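Local coordinates for protein probable thioesterase (Thermus thermophilus, PDB 1Z54) that probably hydrolyses fatty acyl-CoA thioesters as a hotdog-fold member of the 4-hydroxybenzoyl-CoA thioesterase family, at residues V27-A32 against V73-R78; I7-A12 against A65-G70. All coordinates share one frame; numbering follows the deposited sequence.

Contact 1 of 2, residues V27-A32 against V73-R78; sequences VYLEAA and VEVRTR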
loop_
_atom_site.group_PDB
_atom_site.type_symbol
_atom_site.label_atom_id
_atom_site.label_comp_id
_atom_site.label_asym_id
_atom_site.label_seq_id
_atom_site.Cartn_x
_atom_site.Cartn_y
_atom_site.Cartn_z
ATOM N N VAL A 27 6.220 7.195 1.354
ATOM C CA VAL A 27 5.849 6.678 2.664
ATOM C C VAL A 27 7.078 6.733 3.583
ATOM O O VAL A 27 6.967 7.084 4.761
ATOM C CB VAL A 27 5.310 5.231 2.562
ATOM C CG1 VAL A 27 5.140 4.629 3.945
ATOM C CG2 VAL A 27 3.953 5.239 1.841
ATOM N N TYR A 28 8.244 6.390 3.037
ATOM C CA TYR A 28 9.493 6.440 3.799
ATOM C C TYR A 28 9.748 7.891 4.205
ATOM O O TYR A 28 10.172 8.162 5.325
ATOM C CB TYR A 28 10.668 5.956 2.952
ATOM C CG TYR A 28 10.713 4.473 2.659
ATOM C CD1 TYR A 28 11.698 3.955 1.813
ATOM C CD2 TYR A 28 9.803 3.582 3.229
ATOM C CE1 TYR A 28 11.778 2.600 1.540
ATOM C CE2 TYR A 28 9.879 2.211 2.961
ATOM C CZ TYR A 28 10.877 1.729 2.113
ATOM O OH TYR A 28 11.020 0.375 1.849
ATOM N N LEU A 29 9.487 8.825 3.291
ATOM C CA LEU A 29 9.669 10.246 3.592
ATOM C C LEU A 29 8.734 10.673 4.723
ATOM O O LEU A 29 9.114 11.448 5.600
ATOM C CB LEU A 29 9.385 11.114 2.355
ATOM C CG LEU A 29 10.308 10.931 1.139
ATOM C CD1 LEU A 29 10.107 12.075 0.160
ATOM C CD2 LEU A 29 11.765 10.896 1.595
ATOM N N GLU A 30 7.500 10.178 4.681
ATOM C CA GLU A 30 6.513 10.508 5.697
ATOM C C GLU A 30 6.953 9.971 7.058
ATOM O O GLU A 30 6.859 10.664 8.064
ATOM C CB GLU A 30 5.143 9.930 5.314
ATOM C CG GLU A 30 4.041 10.136 6.367
ATOM C CD GLU A 30 2.693 9.555 5.928
ATOM O OE1 GLU A 30 1.785 10.332 5.557
ATOM O OE2 GLU A 30 2.553 8.312 5.940
ATOM N N ALA A 31 7.438 8.736 7.082
ATOM C CA ALA A 31 7.893 8.138 8.332
ATOM C C ALA A 31 9.015 8.986 8.934
ATOM O O ALA A 31 9.015 9.254 10.138
ATOM C CB ALA A 31 8.378 6.711 8.085
ATOM N N ALA A 32 9.954 9.415 8.088
ATOM C CA ALA A 32 11.084 10.234 8.525
ATOM C C ALA A 32 10.596 11.593 9.004
ATOM O O ALA A 32 11.053 12.099 10.029
ATOM C CB ALA A 32 12.076 10.412 7.383
ATOM N N VAL A 73 17.448 1.246 5.237
ATOM C CA VAL A 73 17.787 2.549 4.674
ATOM C C VAL A 73 17.724 3.637 5.721
ATOM O O VAL A 73 16.985 3.538 6.703
ATOM C CB VAL A 73 16.835 2.970 3.524
ATOM C CG1 VAL A 73 16.981 2.038 2.353
ATOM C CG2 VAL A 73 15.397 3.006 4.032
ATOM N N GLU A 74 18.513 4.679 5.496
ATOM C CA GLU A 74 18.552 5.817 6.396
ATOM C C GLU A 74 17.996 7.023 5.670
ATOM O O GLU A 74 18.393 7.322 4.539
ATOM C CB GLU A 74 19.987 6.091 6.854
ATOM C CG GLU A 74 20.509 5.066 7.843
ATOM C CD GLU A 74 21.879 5.420 8.390
ATOM O OE1 GLU A 74 22.308 4.772 9.368
ATOM O OE2 GLU A 74 22.530 6.339 7.842
ATOM N N VAL A 75 17.055 7.696 6.319
ATOM C CA VAL A 75 16.437 8.872 5.745
ATOM C C VAL A 75 16.788 10.079 6.584
ATOM O O VAL A 75 16.423 10.169 7.757
ATOM C CB VAL A 75 14.915 8.739 5.683
ATOM C CG1 VAL A 75 14.328 9.951 4.974
ATOM C CG2 VAL A 75 14.541 7.449 4.956
ATOM N N ARG A 76 17.518 10.998 5.970
ATOM C CA ARG A 76 17.946 12.214 6.635
ATOM C C ARG A 76 16.973 13.322 6.279
ATOM O O ARG A 76 16.737 13.595 5.103
ATOM C CB ARG A 76 19.360 12.573 6.173
ATOM C CG ARG A 76 20.380 11.483 6.495
ATOM C CD ARG A 76 21.661 11.622 5.677
ATOM N NE ARG A 76 22.327 12.903 5.892
ATOM C CZ ARG A 76 23.504 13.230 5.358
ATOM N NH1 ARG A 76 24.044 14.418 5.604
ATOM N NH2 ARG A 76 24.143 12.367 4.579
ATOM N N THR A 77 16.395 13.963 7.285
ATOM C CA THR A 77 15.457 15.031 6.999
ATOM C C THR A 77 15.710 16.306 7.777
ATOM O O THR A 77 16.139 16.291 8.933
ATOM C CB THR A 77 13.980 14.584 7.227
ATOM O OG1 THR A 77 13.270 15.597 7.946
ATOM C CG2 THR A 77 13.910 13.288 7.974
ATOM N N ARG A 78 15.461 17.422 7.116
ATOM C CA ARG A 78 15.629 18.700 7.764
ATOM C C ARG A 78 14.546 19.627 7.266
ATOM O O ARG A 78 13.957 19.401 6.206
ATOM C CB ARG A 78 17.015 19.278 7.464
ATOM C CG ARG A 78 17.192 19.830 6.066
ATOM C CD ARG A 78 18.547 20.514 5.952
ATOM N NE ARG A 78 18.542 21.542 4.916
ATOM C CZ ARG A 78 18.483 21.287 3.616
ATOM N NH1 ARG A 78 18.432 20.032 3.186
ATOM N NH2 ARG A 78 18.459 22.289 2.749
#

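Contact 2 of 2, residues I7-A12 against A65-G70; sequences IKVRYA and APARFG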
loop_
_atom_site.group_PDB
_atom_site.type_symbol
_atom_site.label_atom_id
_atom_site.label_comp_id
_atom_site.label_asym_id
_atom_site.label_seq_id
_atom_site.Cartn_x
_atom_site.Cartn_y
_atom_site.Cartn_z
ATOM N N ILE A 7 15.009 2.746 8.322
ATOM C CA ILE A 7 13.836 2.004 7.875
ATOM C C ILE A 7 14.226 0.682 7.234
ATOM O O ILE A 7 14.940 0.652 6.230
ATOM C CB ILE A 7 13.011 2.837 6.856
ATOM C CG1 ILE A 7 12.428 4.074 7.542
ATOM C CG2 ILE A 7 11.895 1.992 6.262
ATOM C CD1 ILE A 7 11.612 4.973 6.615
ATOM N N LYS A 8 13.766 -0.415 7.825
ATOM C CA LYS A 8 14.044 -1.738 7.282
ATOM C C LYS A 8 13.042 -2.007 6.157
ATOM O O LYS A 8 11.831 -1.994 6.381
ATOM C CB LYS A 8 13.899 -2.794 8.372
ATOM C CG LYS A 8 14.212 -4.214 7.927
ATOM C CD LYS A 8 14.159 -5.163 9.116
ATOM C CE LYS A 8 14.343 -6.608 8.706
ATOM N NZ LYS A 8 14.485 -7.507 9.898
ATOM N N VAL A 9 13.548 -2.239 4.948
ATOM C CA VAL A 9 12.672 -2.501 3.811
ATOM C C VAL A 9 11.777 -3.703 4.062
ATOM O O VAL A 9 12.222 -4.732 4.569
ATOM C CB VAL A 9 13.466 -2.760 2.517
ATOM C CG1 VAL A 9 12.499 -3.153 1.385
ATOM C CG2 VAL A 9 14.247 -1.512 2.134
ATOM N N ARG A 10 10.508 -3.563 3.711
ATOM C CA ARG A 10 9.553 -4.646 3.875
ATOM C C ARG A 10 9.330 -5.341 2.525
ATOM O O ARG A 10 9.319 -4.698 1.473
ATOM C CB ARG A 10 8.245 -4.098 4.463
ATOM C CG ARG A 10 8.190 -4.258 5.990
ATOM C CD ARG A 10 7.917 -2.973 6.784
ATOM N NE ARG A 10 6.576 -2.450 6.587
ATOM C CZ ARG A 10 5.888 -1.769 7.503
ATOM N NH1 ARG A 10 4.670 -1.327 7.221
ATOM N NH2 ARG A 10 6.399 -1.548 8.706
ATOM N N TYR A 11 9.185 -6.662 2.570
ATOM C CA TYR A 11 8.986 -7.476 1.375
ATOM C C TYR A 11 7.857 -6.924 0.506
ATOM O O TYR A 11 8.001 -6.794 -0.711
ATOM C CB TYR A 11 8.662 -8.917 1.778
ATOM C CG TYR A 11 8.845 -9.920 0.665
ATOM C CD1 TYR A 11 10.117 -10.393 0.335
ATOM C CD2 TYR A 11 7.757 -10.371 -0.085
ATOM C CE1 TYR A 11 10.304 -11.286 -0.713
ATOM C CE2 TYR A 11 7.932 -11.266 -1.142
ATOM C CZ TYR A 11 9.210 -11.716 -1.450
ATOM O OH TYR A 11 9.398 -12.580 -2.505
ATOM N N ALA A 12 6.735 -6.599 1.142
ATOM C CA ALA A 12 5.570 -6.059 0.445
ATOM C C ALA A 12 5.871 -4.803 -0.371
ATOM O O ALA A 12 5.152 -4.491 -1.314
ATOM C CB ALA A 12 4.464 -5.755 1.455
ATOM N N ALA A 65 19.620 5.312 -6.944
ATOM C CA ALA A 65 19.982 3.904 -6.818
ATOM C C ALA A 65 18.862 3.242 -6.039
ATOM O O ALA A 65 18.262 3.860 -5.163
ATOM C CB ALA A 65 21.325 3.750 -6.076
ATOM N N PRO A 66 18.587 1.967 -6.324
ATOM C CA PRO A 66 17.507 1.277 -5.622
ATOM C C PRO A 66 17.796 0.730 -4.239
ATOM O O PRO A 66 18.946 0.517 -3.856
ATOM C CB PRO A 66 17.134 0.168 -6.595
ATOM C CG PRO A 66 18.483 -0.233 -7.128
ATOM C CD PRO A 66 19.180 1.106 -7.364
ATOM N N ALA A 67 16.715 0.518 -3.495
ATOM C CA ALA A 67 16.771 -0.061 -2.167
ATOM C C ALA A 67 16.201 -1.457 -2.407
ATOM O O ALA A 67 15.402 -1.651 -3.323
ATOM C CB ALA A 67 15.883 0.722 -1.203
ATOM N N ARG A 68 16.611 -2.430 -1.607
ATOM C CA ARG A 68 16.120 -3.793 -1.791
ATOM C C ARG A 68 15.709 -4.472 -0.493
ATOM O O ARG A 68 16.144 -4.077 0.597
ATOM C CB ARG A 68 17.189 -4.656 -2.464
ATOM C CG ARG A 68 17.558 -4.242 -3.869
ATOM C CD ARG A 68 18.309 -5.359 -4.580
ATOM N NE ARG A 68 18.593 -5.019 -5.972
ATOM C CZ ARG A 68 19.515 -4.139 -6.356
ATOM N NH1 ARG A 68 20.255 -3.508 -5.453
ATOM N NH2 ARG A 68 19.688 -3.879 -7.644
ATOM N N PHE A 69 14.867 -5.497 -0.618
ATOM C CA PHE A 69 14.445 -6.260 0.543
ATOM C C PHE A 69 15.706 -6.915 1.087
ATOM O O PHE A 69 16.494 -7.489 0.332
ATOM C CB PHE A 69 13.442 -7.341 0.162
ATOM C CG PHE A 69 13.110 -8.269 1.295
ATOM C CD1 PHE A 69 13.486 -9.609 1.250
ATOM C CD2 PHE A 69 12.447 -7.791 2.428
ATOM C CE1 PHE A 69 13.205 -10.465 2.320
ATOM C CE2 PHE A 69 12.164 -8.632 3.502
ATOM C CZ PHE A 69 12.543 -9.973 3.451
ATOM N N GLY A 70 15.893 -6.830 2.396
ATOM C CA GLY A 70 17.079 -7.391 3.007
ATOM C C GLY A 70 17.953 -6.258 3.510
ATOM O O GLY A 70 18.838 -6.469 4.340
HETATM O O HOH W 1 14.870 -5.319 4.487
#

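Contact 1 of 2, residues V27-A32 against V73-R78
V75 carries the meeting of helix 27-32 with strand 73-78, and the path of its side chain explains how close the two can come. Its CB points at the helix and already lies 3.7 Å from A32 CB. From there the side chain forks. CG1, set anti to the backbone N (chi1 -176°), runs on to 3.3 Å from A32 CB, tighter than ordinary van der Waals contact. CG2, anti to the carbonyl carbon, comes no nearer than 4.4 Å to Y28 O, which A32 N already engages. This is the core of the hotdog fold, in which a long helix is wrapped by a curved antiparallel sheet; here the short segments cross at -60° with their axes 8.7 Å apart. The small methyl of A32 permits that spacing, since it is wedged between two strand residues: beyond V75, T77 CG2 presses on the same A32 CB at 3.5 Å. At the other end Y28 reaches along the strand, its ring meeting V73 CG2 obliquely at CE1 (4.4 Å), while its hydroxyl hydrogen-bonds E13. L29 leaves the helix on a bond directed away from the strand, yet its CD2 comes within 4.3 Å of V75 CG1, and the side chain also packs on L59 and L61 of strand 52-63.

Contact 2 of 2, residues I7-A12 against A65-G70
Aromatic packing comes first: Y11 and F69 form a T-shaped pair, with planes at 89° and centroids 5.0 Å apart, in which the tyrosine gives the edge and the phenylalanine the face. Y11 CD1 stands over the centre of the F69 ring, and Y11 CB adds a CH-pi contact over the face, 4.2 Å from the ring centroid. Both side chains have CG anti to the backbone N (chi1 -163° for Y11, 173° for F69), which carries each ring away from its own backbone N. An alanine at F69 would lose the face that receives the Y11 edge and would probably loosen the orientation of that tyrosine.

Van der Waals packing continues through V9, which lies against the backbone at R68 and F69. Its CG1 rests against F69 CA at 3.8 Å, whereas CG2 sits 3.5 Å from R68 O and lies 4.3 Å from A67 CB.

Polar bridging is left to water. One molecule donates to V9 O at 2.7 Å and accepts from G70 N at 2.8 Å, so it ties the two backbones together next to the direct backbone bonding of V9 with E71. The hydroxyl of Y11 is hydrogen-bonded to E48 of a second subunit, and F69 packs on H45 of that subunit and Q16 of a fourth. The stacked pair thus joins the 3-10 turn that follows strand 3-8 to the loop leading into strand 72-82, at a subunit interface of a hotdog-fold assembly.

In the fold
The two contacts are centred about 13 Å apart and meet directly: V73 O lies 2.7 Å from I7 N, a probable hydrogen bond between neighbouring strands 72-82 and 3-8 of the five-stranded antiparallel sheet. Along the chain their segments alternate, in the order 7-12, 27-32, 65-70, 73-78, so the chain visits each contact in turn before returning to it. Contact 1 lies close to the chain centre, where helix 24-39 packs on the sheet; contact 2 lies about 18 Å from that centre, at the end of the same two strands. Y28 OH also packs on V9 CG2 at 3.7 Å. Both contacts reach the second subunit, tying hotdog core and sheet-end loops alike into the assembly.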